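PDB 3UGS: isoprenyl transferase from Campylobacter jejuni, which probably condenses isopentenyl diphosphate with allylic diphosphates, with magnesium as cofactor, to build the polyprenyl chain of undecaprenyl diphosphate. Local coordinates for residues A[37-42]-A[54-59]; A[76-81]-A[130-135]; A[142-147]-A[152-157]; A[170-175]-A[187-192]. All blocks are in the same frame, centred on the assembly; numbering follows the deposited sequence.

How the contacts relate
Contacts 1, 2 and 4 reach the same six-stranded parallel sheet and all touch the bound farnesyl monophosphate, while the centre of contact 3 lies about 22 Å from the centre of the chain, away from the annotated sites. In contacts 1 and 2, on neighbouring strands 53-60 and 126-134, a helix packs on the sheet through apolar side chains; the ligand is touched by the strand in contact 1 and by the helix in contact 2. Contacts 2 and 4 are buried and contact 1 partly so; in contact 4, strand 171-175 brings an arginine to the phosphate end. Contact 3 joins consecutive helices through one backbone hydrogen bond and a leucine-valine-alanine cluster and, like contact 4, touches the second subunit.

Contact 1: residues A[37-42]-A[54-59]; sequences KTMQKL and LSLFAF. With FFT ((2Z,6Z)-3,7,11-trimethyldodeca-2,6,10-trien-1-yl dihydrogen phosphate), chain C.
Ser55 OG, hydrogen-bonded to both His9 NE2 and Asn129 ND2, sits between Leu54 and Leu56, the two strand residues that turn to the opposite face of the sheet and meet Met39 and Leu42. This is helix-on-sheet packing in a beta-alpha-beta crossover: strand 9-14 leads into helix 34-48, which runs back over the sheet before strand 53-60 lines up parallel beside 9-14. The short segment axes run nearly antiparallel, at 151°, and approach to 11.9 Å. No hydrogen bond spans that gap; side chains fill it.

Met39 reaches across by its thioether end. Its chain bends at chi2 and chi3 (-51° and -74°), which turns the terminal methyl toward Leu56, and the two side chains meet tip to tip with Met39 CE 3.9 Å from Leu56 CD1. The sulfur follows closely, Met39 SD lying 4.1 Å from the same Leu56 CD1. One helical turn on, Leu42 and Leu54 cross at a slant and touch through single methyls, Leu42 CD2 to Leu54 CD1 at 3.9 Å. Leu10 of strand 9-14 adjoins both leucines, and Phe209 of helix 206-218 packs on Leu42.

Further along, the strand passes from core to substrate pocket. Phe57, stacked with Phe184, offers a ring face to the farnesyl chain, and the carbonyls of Phe57 and Ala58 both come close to its carbon C5, Phe57 O at 3.6 Å. The branch methyl C12 of the ligand stands over the centre of the Phe57 ring, 3.6 Å from Phe57 CG.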
# COMPACT_ATOMS: atom_id res chain seq x y z
N LYS A 37 23.23 16.18 -4.83
CA LYS A 37 24.45 15.40 -4.77
C LYS A 37 24.13 14.01 -4.27
O LYS A 37 24.72 13.02 -4.70
CB LYS A 37 25.46 16.07 -3.84
N THR A 38 23.18 13.96 -3.34
CA THR A 38 22.78 12.67 -2.72
C THR A 38 22.05 11.80 -3.74
O THR A 38 22.20 10.59 -3.81
CB THR A 38 21.91 12.88 -1.47
OG1 THR A 38 22.74 13.36 -0.40
CG2 THR A 38 21.23 11.57 -1.05
N MET A 39 21.31 12.52 -4.56
CA MET A 39 20.51 11.95 -5.67
C MET A 39 21.36 11.28 -6.70
O MET A 39 21.00 10.24 -7.26
CB MET A 39 19.67 13.00 -6.38
CG MET A 39 18.17 12.75 -6.23
SD MET A 39 17.60 11.07 -6.64
CE MET A 39 17.73 11.15 -8.43
N GLN A 40 22.48 11.91 -6.99
CA GLN A 40 23.48 11.31 -7.91
C GLN A 40 24.03 10.03 -7.31
O GLN A 40 24.22 9.04 -8.01
CB GLN A 40 24.64 12.26 -8.21
CG GLN A 40 24.13 13.62 -8.68
CD GLN A 40 25.23 14.59 -9.08
OE1 GLN A 40 25.51 15.55 -8.36
NE2 GLN A 40 25.86 14.34 -10.23
N LYS A 41 24.24 10.05 -6.01
CA LYS A 41 24.75 8.86 -5.34
C LYS A 41 23.75 7.71 -5.37
O LYS A 41 24.09 6.55 -5.58
CB LYS A 41 25.13 9.14 -3.91
CG LYS A 41 26.34 10.03 -3.81
CD LYS A 41 26.56 10.41 -2.38
CE LYS A 41 28.02 10.68 -2.11
NZ LYS A 41 28.13 11.06 -0.68
N LEU A 42 22.50 8.06 -5.18
CA LEU A 42 21.41 7.06 -5.25
C LEU A 42 21.39 6.48 -6.66
O LEU A 42 21.25 5.27 -6.86
CB LEU A 42 20.05 7.66 -4.90
CG LEU A 42 18.86 6.67 -4.95
CD1 LEU A 42 19.05 5.45 -4.07
CD2 LEU A 42 17.56 7.37 -4.57
N LEU A 54 14.01 3.25 -10.89
CA LEU A 54 14.02 4.11 -9.73
C LEU A 54 12.85 5.06 -9.80
O LEU A 54 12.74 5.87 -10.73
CB LEU A 54 15.33 4.87 -9.58
CG LEU A 54 15.37 5.92 -8.48
CD1 LEU A 54 15.42 5.30 -7.09
CD2 LEU A 54 16.57 6.86 -8.74
N SER A 55 12.00 4.96 -8.80
CA SER A 55 10.74 5.67 -8.78
C SER A 55 10.74 6.68 -7.68
O SER A 55 11.01 6.38 -6.52
CB SER A 55 9.55 4.74 -8.68
OG SER A 55 9.34 4.04 -9.91
N LEU A 56 10.43 7.92 -8.09
CA LEU A 56 10.48 9.09 -7.18
C LEU A 56 9.16 9.81 -7.15
O LEU A 56 8.52 9.90 -8.15
CB LEU A 56 11.59 10.09 -7.55
CG LEU A 56 12.97 9.45 -7.80
CD1 LEU A 56 13.90 10.51 -8.38
CD2 LEU A 56 13.55 8.76 -6.54
N PHE A 57 8.80 10.31 -5.98
CA PHE A 57 7.53 10.97 -5.74
C PHE A 57 7.72 12.46 -5.62
O PHE A 57 8.20 12.96 -4.64
CB PHE A 57 6.82 10.45 -4.47
CG PHE A 57 5.31 10.55 -4.53
CD1 PHE A 57 4.66 11.23 -5.55
CD2 PHE A 57 4.54 9.94 -3.56
CE1 PHE A 57 3.27 11.28 -5.60
CE2 PHE A 57 3.16 9.99 -3.61
CZ PHE A 57 2.53 10.66 -4.62
N ALA A 58 7.26 13.18 -6.62
CA ALA A 58 7.44 14.65 -6.65
C ALA A 58 6.22 15.40 -6.13
O ALA A 58 6.32 16.21 -5.22
CB ALA A 58 7.77 15.11 -8.06
N PHE A 59 5.09 15.12 -6.76
CA PHE A 59 3.81 15.82 -6.51
C PHE A 59 2.61 14.87 -6.75
O PHE A 59 2.51 14.15 -7.77
CB PHE A 59 3.68 17.06 -7.42
CG PHE A 59 2.57 18.03 -7.01
CD1 PHE A 59 2.81 19.06 -6.13
CD2 PHE A 59 1.29 17.91 -7.53
CE1 PHE A 59 1.80 19.97 -5.78
CE2 PHE A 59 0.27 18.78 -7.18
CZ PHE A 59 0.52 19.81 -6.28
O3 FFT C . 3.53 11.24 3.49
P FFT C . 4.00 12.66 3.31
O1 FFT C . 5.46 12.83 3.58
O2 FFT C . 3.05 13.63 3.99
O FFT C . 3.87 13.04 1.74
C14 FFT C . 4.77 12.47 0.77
C13 FFT C . 4.32 12.80 -0.64
C11 FFT C . 5.11 13.43 -1.51
C12 FFT C . 4.62 13.73 -2.88
C10 FFT C . 6.54 13.75 -1.20
C9 FFT C . 6.85 15.21 -1.39
C8 FFT C . 8.19 15.53 -0.76
C6 FFT C . 9.25 15.92 -1.50
C7 FFT C . 10.58 16.27 -0.87
C5 FFT C . 9.10 16.01 -2.99
C4 FFT C . 10.03 17.11 -3.44
C3 FFT C . 9.74 17.57 -4.85
C1 FFT C . 10.69 18.27 -5.53
C2 FFT C . 12.02 18.59 -4.88
C FFT C . 10.39 18.71 -6.94

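Contact 2: residues A[76-81]-A[130-135]; sequences ELLDRC and LAISYG. With FFT ((2Z,6Z)-3,7,11-trimethyldodeca-2,6,10-trien-1-yl dihydrogen phosphate), chain C.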
# COMPACT_ATOMS: atom_id res chain seq x y z
N GLU A 76 8.69 25.18 -8.89
CA GLU A 76 9.92 26.02 -9.12
C GLU A 76 11.14 25.12 -9.14
O GLU A 76 11.94 25.10 -10.08
CB GLU A 76 10.07 27.13 -8.07
N LEU A 77 11.24 24.30 -8.11
CA LEU A 77 12.33 23.30 -7.98
C LEU A 77 12.28 22.19 -9.03
O LEU A 77 13.26 21.79 -9.63
CB LEU A 77 12.32 22.62 -6.62
CG LEU A 77 12.38 23.60 -5.45
CD1 LEU A 77 11.98 22.86 -4.18
CD2 LEU A 77 13.75 24.31 -5.30
N LEU A 78 11.09 21.67 -9.18
CA LEU A 78 10.86 20.60 -10.17
C LEU A 78 11.42 21.05 -11.52
O LEU A 78 12.11 20.32 -12.25
CB LEU A 78 9.37 20.26 -10.29
CG LEU A 78 9.08 19.43 -11.55
CD1 LEU A 78 9.59 18.02 -11.39
CD2 LEU A 78 7.59 19.45 -11.90
N ASP A 79 11.11 22.29 -11.83
CA ASP A 79 11.66 22.93 -13.00
C ASP A 79 13.20 22.89 -13.04
O ASP A 79 13.84 22.49 -14.04
CB ASP A 79 11.21 24.38 -13.07
CG ASP A 79 11.17 24.89 -14.48
OD1 ASP A 79 11.67 26.01 -14.69
OD2 ASP A 79 10.65 24.15 -15.37
N ARG A 80 13.78 23.30 -11.93
CA ARG A 80 15.24 23.26 -11.75
C ARG A 80 15.75 21.84 -12.03
O ARG A 80 16.73 21.64 -12.72
CB ARG A 80 15.70 23.70 -10.36
CG ARG A 80 15.29 25.14 -10.02
CD ARG A 80 16.45 25.98 -9.50
NE ARG A 80 16.78 25.69 -8.10
CZ ARG A 80 16.29 26.35 -7.04
NH1 ARG A 80 15.42 27.35 -7.19
NH2 ARG A 80 16.67 25.99 -5.81
N CYS A 81 15.03 20.87 -11.50
CA CYS A 81 15.41 19.44 -11.66
C CYS A 81 15.24 18.96 -13.08
O CYS A 81 15.96 18.11 -13.58
CB CYS A 81 14.62 18.52 -10.74
SG CYS A 81 14.91 18.86 -9.01
N LEU A 130 9.25 9.34 -12.62
CA LEU A 130 8.92 10.55 -11.86
C LEU A 130 7.41 10.71 -11.77
O LEU A 130 6.71 10.95 -12.77
CB LEU A 130 9.56 11.79 -12.49
CG LEU A 130 9.62 13.05 -11.60
CD1 LEU A 130 10.46 12.84 -10.33
CD2 LEU A 130 10.18 14.23 -12.40
N ALA A 131 6.93 10.56 -10.55
CA ALA A 131 5.50 10.70 -10.23
C ALA A 131 5.09 12.14 -9.95
O ALA A 131 5.40 12.72 -8.92
CB ALA A 131 5.13 9.80 -9.07
N ILE A 132 4.37 12.71 -10.90
CA ILE A 132 3.98 14.15 -10.86
C ILE A 132 2.51 14.34 -11.12
O ILE A 132 1.99 13.88 -12.13
CB ILE A 132 4.68 15.03 -11.91
CG1 ILE A 132 6.13 14.65 -12.02
CG2 ILE A 132 4.55 16.50 -11.56
CD1 ILE A 132 6.77 15.21 -13.28
N SER A 133 1.86 15.07 -10.22
CA SER A 133 0.40 15.12 -10.18
C SER A 133 -0.10 13.67 -10.29
O SER A 133 -0.94 13.32 -11.09
CB SER A 133 -0.17 15.94 -11.34
OG SER A 133 -1.59 15.88 -11.30
N TYR A 134 0.50 12.84 -9.48
CA TYR A 134 0.24 11.41 -9.49
C TYR A 134 -0.43 10.93 -8.22
O TYR A 134 -0.09 11.31 -7.12
CB TYR A 134 1.53 10.61 -9.71
CG TYR A 134 1.38 9.17 -9.38
CD1 TYR A 134 1.19 8.22 -10.39
CD2 TYR A 134 1.38 8.74 -8.07
CE1 TYR A 134 1.02 6.88 -10.09
CE2 TYR A 134 1.21 7.42 -7.76
CZ TYR A 134 1.03 6.48 -8.77
OH TYR A 134 0.87 5.14 -8.43
N GLY A 135 -1.38 10.05 -8.39
CA GLY A 135 -1.95 9.32 -7.27
C GLY A 135 -2.22 7.89 -7.67
O GLY A 135 -2.58 7.63 -8.82
O3 FFT C . 3.53 11.24 3.49
P FFT C . 4.00 12.66 3.31
O1 FFT C . 5.46 12.83 3.58
O2 FFT C . 3.05 13.63 3.99
O FFT C . 3.87 13.04 1.74
C14 FFT C . 4.77 12.47 0.77
C13 FFT C . 4.32 12.80 -0.64
C11 FFT C . 5.11 13.43 -1.51
C12 FFT C . 4.62 13.73 -2.88
C10 FFT C . 6.54 13.75 -1.20
C9 FFT C . 6.85 15.21 -1.39
C8 FFT C . 8.19 15.53 -0.76
C6 FFT C . 9.25 15.92 -1.50
C7 FFT C . 10.58 16.27 -0.87
C5 FFT C . 9.10 16.01 -2.99
C4 FFT C . 10.03 17.11 -3.44
C3 FFT C . 9.74 17.57 -4.85
C1 FFT C . 10.69 18.27 -5.53
C2 FFT C . 12.02 18.59 -4.88
C FFT C . 10.39 18.71 -6.94
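The helix segment 76-81 stands off from residues 130-135, with the CA atoms of Leu78 and Ile132 9.5 Å apart. At Ile132 and Ser133 the chain turns a corner; Ser133 takes left-handed helical backbone angles (47°, 48°), and its OG is hydrogen-bonded to Asp101 O and Trp64 NE1.

Leu78 alone spans the gap from the helix, its two methyls divided between two partners. Leu78 CD1 touches Leu130 CD2 at 4.0 Å, and the two side chains lie alongside one another, pointing opposite ways. The other branch, Leu78 CD2, comes to 4.2 Å from Ile132 CG2. With CG anti to the backbone N (chi1 165°), the fork of Leu78 is directed at the sheet, while the root of the side chain borders the ligand: the terminal methyl C of the farnesyl chain lies 3.8 Å from Leu78 CB. Helix 107-120 closes in through Val109 on Leu78 and Ile113 on Ile132.

Every contact across the segments is methyl to methyl, without directional bonds. Leu78 thus belongs both to the helix-sheet core and to the pocket wall at the tail end of the lipid, consistent with the hydrophobic tunnel in which cis-prenyltransferases house the growing chain.

Contact 3: residues A[142-147]-A[152-157]; sequences RAAKRV and LELNEE
This is a local helix-loop-helix contact at the edge of the fold: Val147 near the end of helix 136-149 meets Leu152 and Leu154 in the loop leading into helix 156-161, with the second subunit close by. One backbone bond ties the two segments. Leu152 N gives its hydrogen to Val147 O at 3.0 Å, with an N-H...O angle of 147°. This bond joins a carbonyl in the last turns of helix 136-149 to the returning chain.

Val147 is the hub on the apolar side. Its CG1 is anti to the backbone N (chi1 166°), and this one methyl reaches over the loop: Val147 CG1 is 3.7 Å from Leu152 CB and 4.0 Å from Leu154 CD1, and it rests on the peptide carbonyl Glu153 O at 3.6 Å. Leu154 CD1 then continues to Ala144 CB, 4.3 Å away and one helical turn before Val147. The same leucine lies at the dimer interface, where it packs on Ala144 and Lys145 of the second subunit.

The polar helix side is tied down elsewhere, Arg142 and Arg146 both forming salt bridges with Asp164. Asn155, at the N-cap position, turns its side chain over the first turn of the next helix, where OD1 accepts from Asn158 N. The whole is a tight connection between successive helices, with an asparagine N-cap opening the second and a leucine shared with the partner chain of the homodimer.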
# COMPACT_ATOMS: atom_id res chain seq x y z
N ARG A 142 -7.49 5.01 -14.00
CA ARG A 142 -7.06 5.25 -15.37
C ARG A 142 -6.68 3.94 -16.06
O ARG A 142 -6.90 3.74 -17.25
CB ARG A 142 -5.90 6.28 -15.44
CG ARG A 142 -6.35 7.68 -14.97
CD ARG A 142 -5.46 8.85 -15.34
NE ARG A 142 -4.29 8.85 -14.45
CZ ARG A 142 -3.11 8.34 -14.77
NH1 ARG A 142 -2.13 8.31 -13.86
NH2 ARG A 142 -2.91 7.87 -15.99
N ALA A 143 -6.11 3.03 -15.30
CA ALA A 143 -5.72 1.74 -15.87
C ALA A 143 -6.94 0.91 -16.23
O ALA A 143 -6.99 0.24 -17.27
CB ALA A 143 -4.85 0.98 -14.93
N ALA A 144 -7.95 0.99 -15.36
CA ALA A 144 -9.23 0.26 -15.55
C ALA A 144 -9.99 0.76 -16.81
O ALA A 144 -10.65 0.01 -17.50
CB ALA A 144 -10.13 0.37 -14.33
N LYS A 145 -9.92 2.05 -17.05
CA LYS A 145 -10.58 2.63 -18.22
C LYS A 145 -9.88 2.21 -19.51
O LYS A 145 -10.51 1.97 -20.52
CB LYS A 145 -10.65 4.14 -18.12
CG LYS A 145 -11.50 4.59 -16.95
CD LYS A 145 -11.26 6.06 -16.67
CE LYS A 145 -12.57 6.80 -16.43
NZ LYS A 145 -12.30 8.26 -16.61
N ARG A 146 -8.56 2.17 -19.46
CA ARG A 146 -7.75 1.73 -20.60
C ARG A 146 -8.08 0.28 -21.00
O ARG A 146 -8.08 -0.10 -22.18
CB ARG A 146 -6.26 1.80 -20.32
CG ARG A 146 -5.67 3.18 -20.30
CD ARG A 146 -4.25 3.13 -19.67
NE ARG A 146 -3.58 4.42 -19.78
CZ ARG A 146 -2.70 4.90 -18.92
NH1 ARG A 146 -2.32 4.19 -17.85
NH2 ARG A 146 -2.21 6.12 -19.13
N VAL A 147 -8.30 -0.52 -19.97
CA VAL A 147 -8.65 -1.95 -20.13
C VAL A 147 -10.03 -2.07 -20.78
O VAL A 147 -10.26 -2.86 -21.69
CB VAL A 147 -8.67 -2.71 -18.80
CG1 VAL A 147 -9.36 -4.06 -18.98
CG2 VAL A 147 -7.24 -2.90 -18.29
N LEU A 152 -10.76 -5.32 -23.26
CA LEU A 152 -10.14 -6.43 -22.51
C LEU A 152 -11.00 -6.80 -21.32
O LEU A 152 -11.78 -5.99 -20.83
CB LEU A 152 -8.74 -6.07 -22.01
CG LEU A 152 -7.74 -5.84 -23.17
CD1 LEU A 152 -6.39 -5.27 -22.69
CD2 LEU A 152 -7.58 -7.18 -23.91
N GLU A 153 -10.82 -8.03 -20.87
CA GLU A 153 -11.45 -8.49 -19.63
C GLU A 153 -10.83 -7.77 -18.42
O GLU A 153 -9.61 -7.60 -18.31
CB GLU A 153 -11.30 -9.99 -19.44
CG GLU A 153 -12.08 -10.56 -18.24
CD GLU A 153 -11.53 -11.93 -17.83
OE1 GLU A 153 -10.97 -12.64 -18.72
OE2 GLU A 153 -11.63 -12.29 -16.61
N LEU A 154 -11.70 -7.35 -17.52
CA LEU A 154 -11.28 -6.60 -16.34
C LEU A 154 -10.82 -7.58 -15.27
O LEU A 154 -11.58 -8.17 -14.54
CB LEU A 154 -12.41 -5.71 -15.86
CG LEU A 154 -12.03 -4.62 -14.86
CD1 LEU A 154 -10.87 -3.73 -15.32
CD2 LEU A 154 -13.25 -3.76 -14.54
N ASN A 155 -9.52 -7.78 -15.24
CA ASN A 155 -8.90 -8.70 -14.30
C ASN A 155 -7.58 -8.11 -13.78
O ASN A 155 -7.17 -7.05 -14.20
CB ASN A 155 -8.77 -10.09 -14.92
CG ASN A 155 -7.77 -10.17 -16.07
OD1 ASN A 155 -6.90 -9.31 -16.28
ND2 ASN A 155 -7.88 -11.22 -16.83
N GLU A 156 -6.93 -8.82 -12.89
CA GLU A 156 -5.67 -8.34 -12.28
C GLU A 156 -4.54 -8.11 -13.27
O GLU A 156 -3.83 -7.11 -13.17
CB GLU A 156 -5.19 -9.30 -11.19
CG GLU A 156 -5.75 -8.93 -9.83
CD GLU A 156 -5.38 -9.90 -8.71
OE1 GLU A 156 -4.17 -10.03 -8.37
OE2 GLU A 156 -6.31 -10.52 -8.15
N GLU A 157 -4.35 -9.06 -14.17
CA GLU A 157 -3.26 -9.00 -15.12
C GLU A 157 -3.44 -7.86 -16.09
O GLU A 157 -2.51 -7.11 -16.35
CB GLU A 157 -3.11 -10.29 -15.87
CG GLU A 157 -2.91 -11.50 -14.95
CD GLU A 157 -4.22 -12.09 -14.37
OE1 GLU A 157 -5.27 -11.40 -14.28
OE2 GLU A 157 -4.18 -13.27 -13.96

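Contact 4: residues A[170-175]-A[187-192]; sequences DLMLRV and WQCSYA. With FFT ((2Z,6Z)-3,7,11-trimethyldodeca-2,6,10-trien-1-yl dihydrogen phosphate), chain C.
Apolar packing joins Met172 of strand 171-175 to Cys189 in the loop before strand 193-197. The methionine chain, bent at chi2 and chi3, brings its methyl to the thiol; the modelled 3.2 Å between Met172 CE and Cys189 SG is doubtfully short. Alongside, Ala192 CA lies 3.8 Å from Asp170 O. Two overlapping type I turns curl the loop back to this point.

Polar bonds hold residues beside this packing. The Asp170 carboxylate accepts from the backbone N of Lys8 and of His9 and forms a salt bridge with Arg221, while Tyr191 OH is hydrogen-bonded to Glu62 of the second subunit.

Phosphate binding belongs to Arg174, an experimentally established substrate residue. Its guanidinium meets the ligand phosphate edge-on, with the phosphorus in its plane: Arg174 NH1 donates to FFT O1 at 2.7 Å, with an N-H...O angle of 162°, and Arg174 NH2 to FFT O3 at 2.8 Å, at 153°. Arg180 O takes a further bond from NH2, which should steady the group's rotation. Such a two-pronged grip restricts the position and turning of the phosphate, together with Ser182, Gly16 and Arg180, and the arginine's positive charge probably offsets part of the anion's.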
# COMPACT_ATOMS: atom_id res chain seq x y z
N ASP A 170 9.79 -3.66 -5.67
CA ASP A 170 10.50 -4.63 -4.79
C ASP A 170 10.80 -4.05 -3.45
O ASP A 170 10.55 -4.66 -2.41
CB ASP A 170 11.79 -5.09 -5.44
CG ASP A 170 11.52 -5.75 -6.80
OD1 ASP A 170 10.74 -6.76 -6.85
OD2 ASP A 170 12.06 -5.24 -7.81
N LEU A 171 11.32 -2.83 -3.50
CA LEU A 171 11.60 -2.03 -2.28
C LEU A 171 11.02 -0.62 -2.30
O LEU A 171 11.30 0.19 -3.17
CB LEU A 171 13.09 -1.95 -2.01
CG LEU A 171 13.42 -1.28 -0.68
CD1 LEU A 171 12.80 -2.01 0.50
CD2 LEU A 171 14.91 -1.14 -0.47
N MET A 172 10.21 -0.37 -1.29
CA MET A 172 9.65 0.96 -1.01
C MET A 172 10.39 1.58 0.18
O MET A 172 10.20 1.19 1.32
CB MET A 172 8.15 0.90 -0.75
CG MET A 172 7.51 2.22 -0.35
SD MET A 172 7.51 3.45 -1.66
CE MET A 172 6.13 3.02 -2.69
N LEU A 173 11.20 2.57 -0.14
CA LEU A 173 11.99 3.30 0.83
C LEU A 173 11.39 4.68 1.17
O LEU A 173 11.24 5.57 0.34
CB LEU A 173 13.44 3.44 0.34
CG LEU A 173 14.41 4.23 1.21
CD1 LEU A 173 14.88 3.45 2.44
CD2 LEU A 173 15.61 4.62 0.36
N ARG A 174 11.03 4.83 2.42
CA ARG A 174 10.61 6.13 2.96
C ARG A 174 11.83 6.80 3.63
O ARG A 174 12.46 6.23 4.50
CB ARG A 174 9.45 6.00 3.95
CG ARG A 174 9.30 7.17 4.92
CD ARG A 174 8.77 8.46 4.26
NE ARG A 174 7.38 8.33 3.80
CZ ARG A 174 6.54 9.34 3.56
NH1 ARG A 174 6.94 10.60 3.68
NH2 ARG A 174 5.30 9.10 3.17
N VAL A 175 12.18 7.97 3.16
CA VAL A 175 13.18 8.78 3.84
C VAL A 175 12.51 9.96 4.55
O VAL A 175 12.11 10.95 3.95
CB VAL A 175 14.26 9.31 2.90
CG1 VAL A 175 15.36 9.97 3.72
CG2 VAL A 175 14.82 8.18 2.03
N TRP A 187 -0.85 -0.21 -5.84
CA TRP A 187 -1.06 -1.48 -6.56
C TRP A 187 0.23 -2.28 -6.69
O TRP A 187 0.34 -3.47 -6.39
CB TRP A 187 -1.68 -1.24 -7.92
CG TRP A 187 -1.95 -2.49 -8.70
CD1 TRP A 187 -1.06 -3.26 -9.40
CD2 TRP A 187 -3.25 -3.13 -8.89
NE1 TRP A 187 -1.71 -4.31 -9.99
CE2 TRP A 187 -3.02 -4.26 -9.74
CE3 TRP A 187 -4.54 -2.84 -8.49
CZ2 TRP A 187 -4.02 -5.06 -10.13
CZ3 TRP A 187 -5.54 -3.66 -8.86
CH2 TRP A 187 -5.30 -4.76 -9.69
N GLN A 188 1.23 -1.56 -7.16
CA GLN A 188 2.59 -2.08 -7.38
C GLN A 188 3.26 -2.60 -6.08
O GLN A 188 4.10 -3.51 -6.07
CB GLN A 188 3.45 -1.05 -8.04
CG GLN A 188 3.02 -0.65 -9.45
CD GLN A 188 2.08 0.58 -9.42
OE1 GLN A 188 1.54 0.92 -8.37
NE2 GLN A 188 1.92 1.26 -10.57
N CYS A 189 2.82 -2.04 -4.97
CA CYS A 189 3.43 -2.31 -3.67
C CYS A 189 2.78 -3.45 -2.90
O CYS A 189 3.09 -3.68 -1.75
CB CYS A 189 3.43 -1.03 -2.80
SG CYS A 189 4.76 0.16 -3.23
N SER A 190 1.87 -4.16 -3.54
CA SER A 190 1.07 -5.17 -2.80
C SER A 190 1.97 -6.06 -1.96
O SER A 190 1.69 -6.30 -0.77
CB SER A 190 0.18 -6.03 -3.70
OG SER A 190 0.91 -6.60 -4.73
N TYR A 191 3.02 -6.53 -2.62
CA TYR A 191 4.10 -7.35 -2.00
C TYR A 191 5.51 -6.70 -1.90
O TYR A 191 6.52 -7.35 -1.65
CB TYR A 191 4.20 -8.69 -2.71
CG TYR A 191 3.08 -9.59 -2.28
CD1 TYR A 191 3.15 -10.30 -1.07
CD2 TYR A 191 1.93 -9.69 -3.03
CE1 TYR A 191 2.10 -11.11 -0.64
CE2 TYR A 191 0.87 -10.48 -2.61
CZ TYR A 191 0.96 -11.18 -1.42
OH TYR A 191 -0.10 -11.97 -1.03
N ALA A 192 5.55 -5.40 -2.09
CA ALA A 192 6.78 -4.65 -1.92
C ALA A 192 7.28 -4.68 -0.45
O ALA A 192 6.54 -4.53 0.52
CB ALA A 192 6.62 -3.22 -2.39
O3 FFT C . 3.53 11.24 3.49
P FFT C . 4.00 12.66 3.31
O1 FFT C . 5.46 12.83 3.58
O2 FFT C . 3.05 13.63 3.99
O FFT C . 3.87 13.04 1.74
C14 FFT C . 4.77 12.47 0.77
C13 FFT C . 4.32 12.80 -0.64
C11 FFT C . 5.11 13.43 -1.51
C12 FFT C . 4.62 13.73 -2.88
C10 FFT C . 6.54 13.75 -1.20
C9 FFT C . 6.85 15.21 -1.39
C8 FFT C . 8.19 15.53 -0.76
C6 FFT C . 9.25 15.92 -1.50
C7 FFT C . 10.58 16.27 -0.87
C5 FFT C . 9.10 16.01 -2.99
C4 FFT C . 10.03 17.11 -3.44
C3 FFT C . 9.74 17.57 -4.85
C1 FFT C . 10.69 18.27 -5.53
C2 FFT C . 12.02 18.59 -4.88
C FFT C . 10.39 18.71 -6.94